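Local coordinates for protein neck and C-terminal motor domain of Kar3 (Candida glabrata, PDB 4GKR) that probably hydrolyses ATP to drive movement along microtubules, as the motor domain of a mitotic kinesin-14, at residues I74-D79 / N354-A359; Y153-E158 / C208-R213. All blocks are in the same frame, centred on the assembly; numbering follows the deposited sequence.

Contact 1 of 2, residues I74-D79 / N354-A359; sequences IPFKFD and NSLRFA
Ile74, at the outer end of this strand-on-helix contact, lies near the guanidinium of Arg357, its CG2 4.4 Å from NH1, while the chain of Arg357 bends at chi3 (96°) to bring that group over from the helix flank. Two residues on, Phe76 meets Leu356 face-on: Leu356 CB stands 3.7 Å from the Phe76 ring centroid, a CH-pi contact only 14° off the normal, and Leu356 CD1 lies 3.6 Å from Phe76 CD2. Arg357 CG also lies beside this ring, 4.0 Å from Phe76 CE1. Phe78, on the same side of the strand, contributes almost as much surface and touches both Leu356 and, about a turn later, Ala359: Phe78 CE1 is 3.6 Å from Ala359 CB, and Phe78 CZ 4.0 Å from Leu356 CD2. The two branches of Leu356 are thus shared between the two phenylalanines, and no hydrogen bond joins the segments. The strand and helix axes are 9.3 Å apart and inclined at 49°. Strand 73-78 is an outer strand of a small antiparallel sheet, with Met64 and Ile66 of strand 62-67 also touching Phe76 and Leu356. Helix 349-363 lies between this sheet and the main sheet, where Leu356 and Ala359 pack on Val340.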
loop_
_atom_site.group_PDB
_atom_site.type_symbol
_atom_site.label_atom_id
_atom_site.label_comp_id
_atom_site.label_asym_id
_atom_site.label_seq_id
_atom_site.Cartn_x
_atom_site.Cartn_y
_atom_site.Cartn_z
ATOM N N ILE A 74 26.156 0.512 -5.668
ATOM C CA ILE A 74 25.308 -0.531 -5.091
ATOM C C ILE A 74 24.123 -0.869 -6.004
ATOM O O ILE A 74 23.306 -0.000 -6.310
ATOM C CB ILE A 74 24.785 -0.135 -3.688
ATOM C CG1 ILE A 74 25.933 0.257 -2.762
ATOM C CG2 ILE A 74 24.013 -1.275 -3.041
ATOM C CD1 ILE A 74 26.142 1.751 -2.652
ATOM N N PRO A 75 24.027 -2.144 -6.434
ATOM C CA PRO A 75 22.967 -2.609 -7.341
ATOM C C PRO A 75 21.676 -3.023 -6.629
ATOM O O PRO A 75 21.723 -3.496 -5.494
ATOM C CB PRO A 75 23.608 -3.826 -8.010
ATOM C CG PRO A 75 24.534 -4.371 -6.969
ATOM C CD PRO A 75 25.035 -3.197 -6.178
ATOM N N PHE A 76 20.540 -2.836 -7.304
ATOM C CA PHE A 76 19.235 -3.267 -6.809
ATOM C C PHE A 76 18.363 -3.770 -7.924
ATOM O O PHE A 76 18.511 -3.346 -9.050
ATOM C CB PHE A 76 18.526 -2.130 -6.107
ATOM C CG PHE A 76 19.195 -1.717 -4.858
ATOM C CD1 PHE A 76 19.002 -2.439 -3.699
ATOM C CD2 PHE A 76 20.057 -0.640 -4.856
ATOM C CE1 PHE A 76 19.647 -2.090 -2.537
ATOM C CE2 PHE A 76 20.702 -0.270 -3.701
ATOM C CZ PHE A 76 20.494 -0.999 -2.537
ATOM N N LYS A 77 17.443 -4.671 -7.605
ATOM C CA LYS A 77 16.534 -5.211 -8.604
ATOM C C LYS A 77 15.135 -5.285 -8.026
ATOM O O LYS A 77 14.931 -5.809 -6.948
ATOM C CB LYS A 77 17.018 -6.588 -9.087
ATOM N N PHE A 78 14.170 -4.724 -8.729
ATOM C CA PHE A 78 12.778 -4.797 -8.294
ATOM C C PHE A 78 11.941 -5.282 -9.446
ATOM O O PHE A 78 12.469 -5.488 -10.533
ATOM C CB PHE A 78 12.313 -3.435 -7.830
ATOM C CG PHE A 78 13.123 -2.904 -6.712
ATOM C CD1 PHE A 78 13.036 -3.479 -5.446
ATOM C CD2 PHE A 78 14.004 -1.867 -6.914
ATOM C CE1 PHE A 78 13.804 -3.005 -4.389
ATOM C CE2 PHE A 78 14.777 -1.385 -5.869
ATOM C CZ PHE A 78 14.669 -1.946 -4.601
ATOM N N ASP A 79 10.649 -5.468 -9.219
ATOM C CA ASP A 79 9.759 -5.963 -10.278
ATOM C C ASP A 79 9.447 -4.909 -11.367
ATOM O O ASP A 79 9.156 -5.263 -12.522
ATOM C CB ASP A 79 8.499 -6.601 -9.684
ATOM C CG ASP A 79 8.823 -7.818 -8.822
ATOM O OD1 ASP A 79 9.146 -8.875 -9.407
ATOM O OD2 ASP A 79 8.776 -7.721 -7.567
ATOM N N ASN A 354 18.760 2.609 2.866
ATOM C CA ASN A 354 18.032 1.768 3.829
ATOM C C ASN A 354 16.715 1.314 3.250
ATOM O O ASN A 354 16.404 0.133 3.278
ATOM C CB ASN A 354 17.811 2.471 5.160
ATOM C CG ASN A 354 19.081 3.069 5.712
ATOM O OD1 ASN A 354 19.083 4.214 6.154
ATOM N ND2 ASN A 354 20.184 2.319 5.655
ATOM N N SER A 355 15.971 2.247 2.678
ATOM C CA SER A 355 14.732 1.916 1.999
ATOM C C SER A 355 14.899 0.825 0.955
ATOM O O SER A 355 14.127 -0.124 0.941
ATOM C CB SER A 355 14.120 3.153 1.373
ATOM O OG SER A 355 13.591 3.986 2.372
ATOM N N LEU A 356 15.910 0.945 0.101
ATOM C CA LEU A 356 16.134 -0.068 -0.940
ATOM C C LEU A 356 16.553 -1.429 -0.396
ATOM O O LEU A 356 16.065 -2.460 -0.854
ATOM C CB LEU A 356 17.112 0.417 -2.015
ATOM C CG LEU A 356 16.728 1.688 -2.776
ATOM C CD1 LEU A 356 17.590 1.772 -4.013
ATOM C CD2 LEU A 356 15.258 1.754 -3.170
ATOM N N ARG A 357 17.446 -1.429 0.586
ATOM C CA ARG A 357 17.873 -2.672 1.222
ATOM C C ARG A 357 16.714 -3.355 1.941
ATOM O O ARG A 357 16.598 -4.590 1.916
ATOM C CB ARG A 357 19.032 -2.425 2.171
ATOM C CG ARG A 357 20.301 -2.030 1.442
ATOM C CD ARG A 357 21.288 -1.346 2.370
ATOM N NE ARG A 357 22.273 -2.274 2.899
ATOM C CZ ARG A 357 23.477 -2.485 2.370
ATOM N NH1 ARG A 357 23.869 -1.826 1.277
ATOM N NH2 ARG A 357 24.295 -3.366 2.948
ATOM N N PHE A 358 15.844 -2.563 2.558
ATOM C CA PHE A 358 14.660 -3.126 3.156
ATOM C C PHE A 358 13.785 -3.774 2.083
ATOM O O PHE A 358 13.482 -4.956 2.160
ATOM C CB PHE A 358 13.882 -2.067 3.929
ATOM C CG PHE A 358 12.593 -2.574 4.534
ATOM C CD1 PHE A 358 12.584 -3.173 5.809
ATOM C CD2 PHE A 358 11.387 -2.442 3.846
ATOM C CE1 PHE A 358 11.392 -3.619 6.377
ATOM C CE2 PHE A 358 10.196 -2.898 4.404
ATOM C CZ PHE A 358 10.197 -3.486 5.669
ATOM N N ALA A 359 13.387 -2.998 1.085
ATOM C CA ALA A 359 12.587 -3.514 -0.026
ATOM C C ALA A 359 13.152 -4.788 -0.653
ATOM O O ALA A 359 12.380 -5.602 -1.152
ATOM C CB ALA A 359 12.442 -2.454 -1.095
#

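Contact 2 of 2, residues Y153-E158 / C208-R213; sequences YKVSCE and CVLDSR
Val155 meets Leu210 through its first torsion: CG1 of the valine is anti to its backbone N (chi1 -176°), which sets Val155 CG1 3.8 Å from Leu210 CD1. The side chains cross obliquely. Cys157 holds SG between its backbone N and carbonyl carbon (chi1 78°), and from there Cys157 SG lies 4.1 Å from Leu210 CD1. The Leu210 CD1 methyl therefore touches both Val155 and Cys157.

The backbones supply the polar half of the contact. Cys157 and Cys208 form an antiparallel hydrogen-bonded pair, bonded in both directions: Cys157 N gives to Cys208 O at 2.9 Å, and Cys208 N returns a bond to Cys157 O at 3.0 Å. Ser156 and Val209 make the adjoining non-hydrogen-bonded pair, with side chains on the opposite face from the cysteines; here Ser156 CA approaches Cys208 O at 3.4 Å in a CA-H...O contact. Beyond it, Leu210 N donates to Val155 O at 2.9 Å, with an N-H...O angle of 144°, extending the backbone pairing past Val209.

Strand 208-209 thus adds a short edge to strand 152-163, whose other side pairs with strand 242-252. Ser212 then N-caps helix 213-222 through a bond from Thr215 N to its OG. Val216 and Val219 of that helix touch Leu210 and Cys208, while Phe140 of helix 131-147 packs on Val155.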
loop_
_atom_site.group_PDB
_atom_site.type_symbol
_atom_site.label_atom_id
_atom_site.label_comp_id
_atom_site.label_asym_id
_atom_site.label_seq_id
_atom_site.Cartn_x
_atom_site.Cartn_y
_atom_site.Cartn_z
ATOM N N TYR A 153 -23.314 -5.886 -5.893
ATOM C CA TYR A 153 -22.153 -5.726 -5.049
ATOM C C TYR A 153 -22.415 -4.675 -3.980
ATOM O O TYR A 153 -23.021 -3.653 -4.270
ATOM C CB TYR A 153 -20.951 -5.334 -5.921
ATOM C CG TYR A 153 -20.117 -6.504 -6.382
ATOM C CD1 TYR A 153 -19.212 -7.109 -5.512
ATOM C CD2 TYR A 153 -20.209 -7.000 -7.682
ATOM C CE1 TYR A 153 -18.435 -8.188 -5.908
ATOM C CE2 TYR A 153 -19.434 -8.085 -8.098
ATOM C CZ TYR A 153 -18.543 -8.682 -7.199
ATOM O OH TYR A 153 -17.739 -9.769 -7.563
ATOM N N LYS A 154 -21.989 -4.947 -2.746
ATOM C CA LYS A 154 -21.937 -3.936 -1.685
ATOM C C LYS A 154 -20.479 -3.546 -1.449
ATOM O O LYS A 154 -19.606 -4.409 -1.303
ATOM C CB LYS A 154 -22.565 -4.444 -0.385
ATOM C CG LYS A 154 -23.324 -3.383 0.401
ATOM N N VAL A 155 -20.229 -2.240 -1.451
ATOM C CA VAL A 155 -18.913 -1.696 -1.192
ATOM C C VAL A 155 -18.981 -0.898 0.095
ATOM O O VAL A 155 -19.743 0.062 0.194
ATOM C CB VAL A 155 -18.451 -0.743 -2.315
ATOM C CG1 VAL A 155 -17.024 -0.278 -2.064
ATOM C CG2 VAL A 155 -18.511 -1.423 -3.660
ATOM N N SER A 156 -18.197 -1.288 1.086
ATOM C CA SER A 156 -18.043 -0.453 2.265
ATOM C C SER A 156 -16.576 -0.208 2.552
ATOM O O SER A 156 -15.703 -0.906 2.036
ATOM C CB SER A 156 -18.742 -1.062 3.476
ATOM O OG SER A 156 -18.512 -2.453 3.542
ATOM N N CYS A 157 -16.301 0.810 3.351
ATOM C CA CYS A 157 -14.935 1.104 3.704
ATOM C C CYS A 157 -14.785 1.638 5.116
ATOM O O CYS A 157 -15.747 2.069 5.744
ATOM C CB CYS A 157 -14.330 2.079 2.700
ATOM S SG CYS A 157 -14.855 3.784 2.968
ATOM N N GLU A 158 -13.547 1.586 5.584
ATOM C CA GLU A 158 -13.128 2.109 6.856
ATOM C C GLU A 158 -11.792 2.768 6.618
ATOM O O GLU A 158 -11.022 2.341 5.758
ATOM C CB GLU A 158 -12.985 0.986 7.882
ATOM C CG GLU A 158 -14.306 0.451 8.393
ATOM C CD GLU A 158 -14.385 -1.073 8.397
ATOM O OE1 GLU A 158 -13.340 -1.744 8.187
ATOM O OE2 GLU A 158 -15.507 -1.605 8.614
ATOM N N CYS A 208 -18.420 3.273 6.505
ATOM C CA CYS A 208 -19.156 4.036 5.546
ATOM C C CYS A 208 -19.515 3.150 4.342
ATOM O O CYS A 208 -18.637 2.536 3.732
ATOM C CB CYS A 208 -18.296 5.221 5.139
ATOM S SG CYS A 208 -18.870 6.094 3.678
ATOM N N VAL A 209 -20.810 3.060 4.036
ATOM C CA VAL A 209 -21.298 2.356 2.846
ATOM C C VAL A 209 -21.148 3.250 1.610
ATOM O O VAL A 209 -21.751 4.322 1.544
ATOM C CB VAL A 209 -22.778 1.942 2.995
ATOM C CG1 VAL A 209 -23.342 1.484 1.657
ATOM C CG2 VAL A 209 -22.940 0.853 4.049
ATOM N N LEU A 210 -20.343 2.813 0.642
ATOM C CA LEU A 210 -20.154 3.557 -0.616
ATOM C C LEU A 210 -21.284 3.256 -1.612
ATOM O O LEU A 210 -21.222 2.302 -2.393
ATOM C CB LEU A 210 -18.766 3.295 -1.208
ATOM C CG LEU A 210 -17.593 3.672 -0.288
ATOM C CD1 LEU A 210 -16.260 3.253 -0.883
ATOM C CD2 LEU A 210 -17.556 5.156 0.037
ATOM N N ASP A 211 -22.330 4.075 -1.547
ATOM C CA ASP A 211 -23.566 3.821 -2.274
ATOM C C ASP A 211 -23.507 4.382 -3.688
ATOM O O ASP A 211 -24.194 3.887 -4.581
ATOM C CB ASP A 211 -24.761 4.418 -1.520
ATOM N N SER A 212 -22.684 5.413 -3.879
ATOM C CA SER A 212 -22.659 6.171 -5.126
ATOM C C SER A 212 -21.324 6.877 -5.355
ATOM O O SER A 212 -20.515 7.021 -4.431
ATOM C CB SER A 212 -23.809 7.198 -5.147
ATOM O OG SER A 212 -23.575 8.296 -4.274
ATOM N N ARG A 213 -21.102 7.320 -6.593
ATOM C CA ARG A 213 -19.942 8.152 -6.917
ATOM C C ARG A 213 -20.016 9.509 -6.197
ATOM O O ARG A 213 -18.988 10.079 -5.834
ATOM C CB ARG A 213 -19.761 8.294 -8.439
ATOM C CG ARG A 213 -19.097 7.071 -9.073
ATOM C CD ARG A 213 -18.834 7.223 -10.566
ATOM N NE ARG A 213 -18.353 5.974 -11.176
ATOM C CZ ARG A 213 -19.134 4.987 -11.636
ATOM N NH1 ARG A 213 -20.458 5.072 -11.563
ATOM N NH2 ARG A 213 -18.597 3.898 -12.173
#

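In the fold
Contact 1 and contact 2 illustrate how parts of one motor domain are joined by different means at two distant places: apolar packing of a helix on a strand in the first, backbone pairing backed by a few side chains in the second. Their centres are 37 Å apart, on opposite sides of the chain's centre, and their nearest atoms remain about 22 Å apart. Residues 153-158 and 208-213 both fall within the chain between the two segments of contact 1. Contact 2 lies on the main sheet, while contact 1 packs against it through Val340 and its neighbours. The Leu356 side chain is about 13 Å from the bound ADP, and neither contact supplies a residue of the nucleotide pocket.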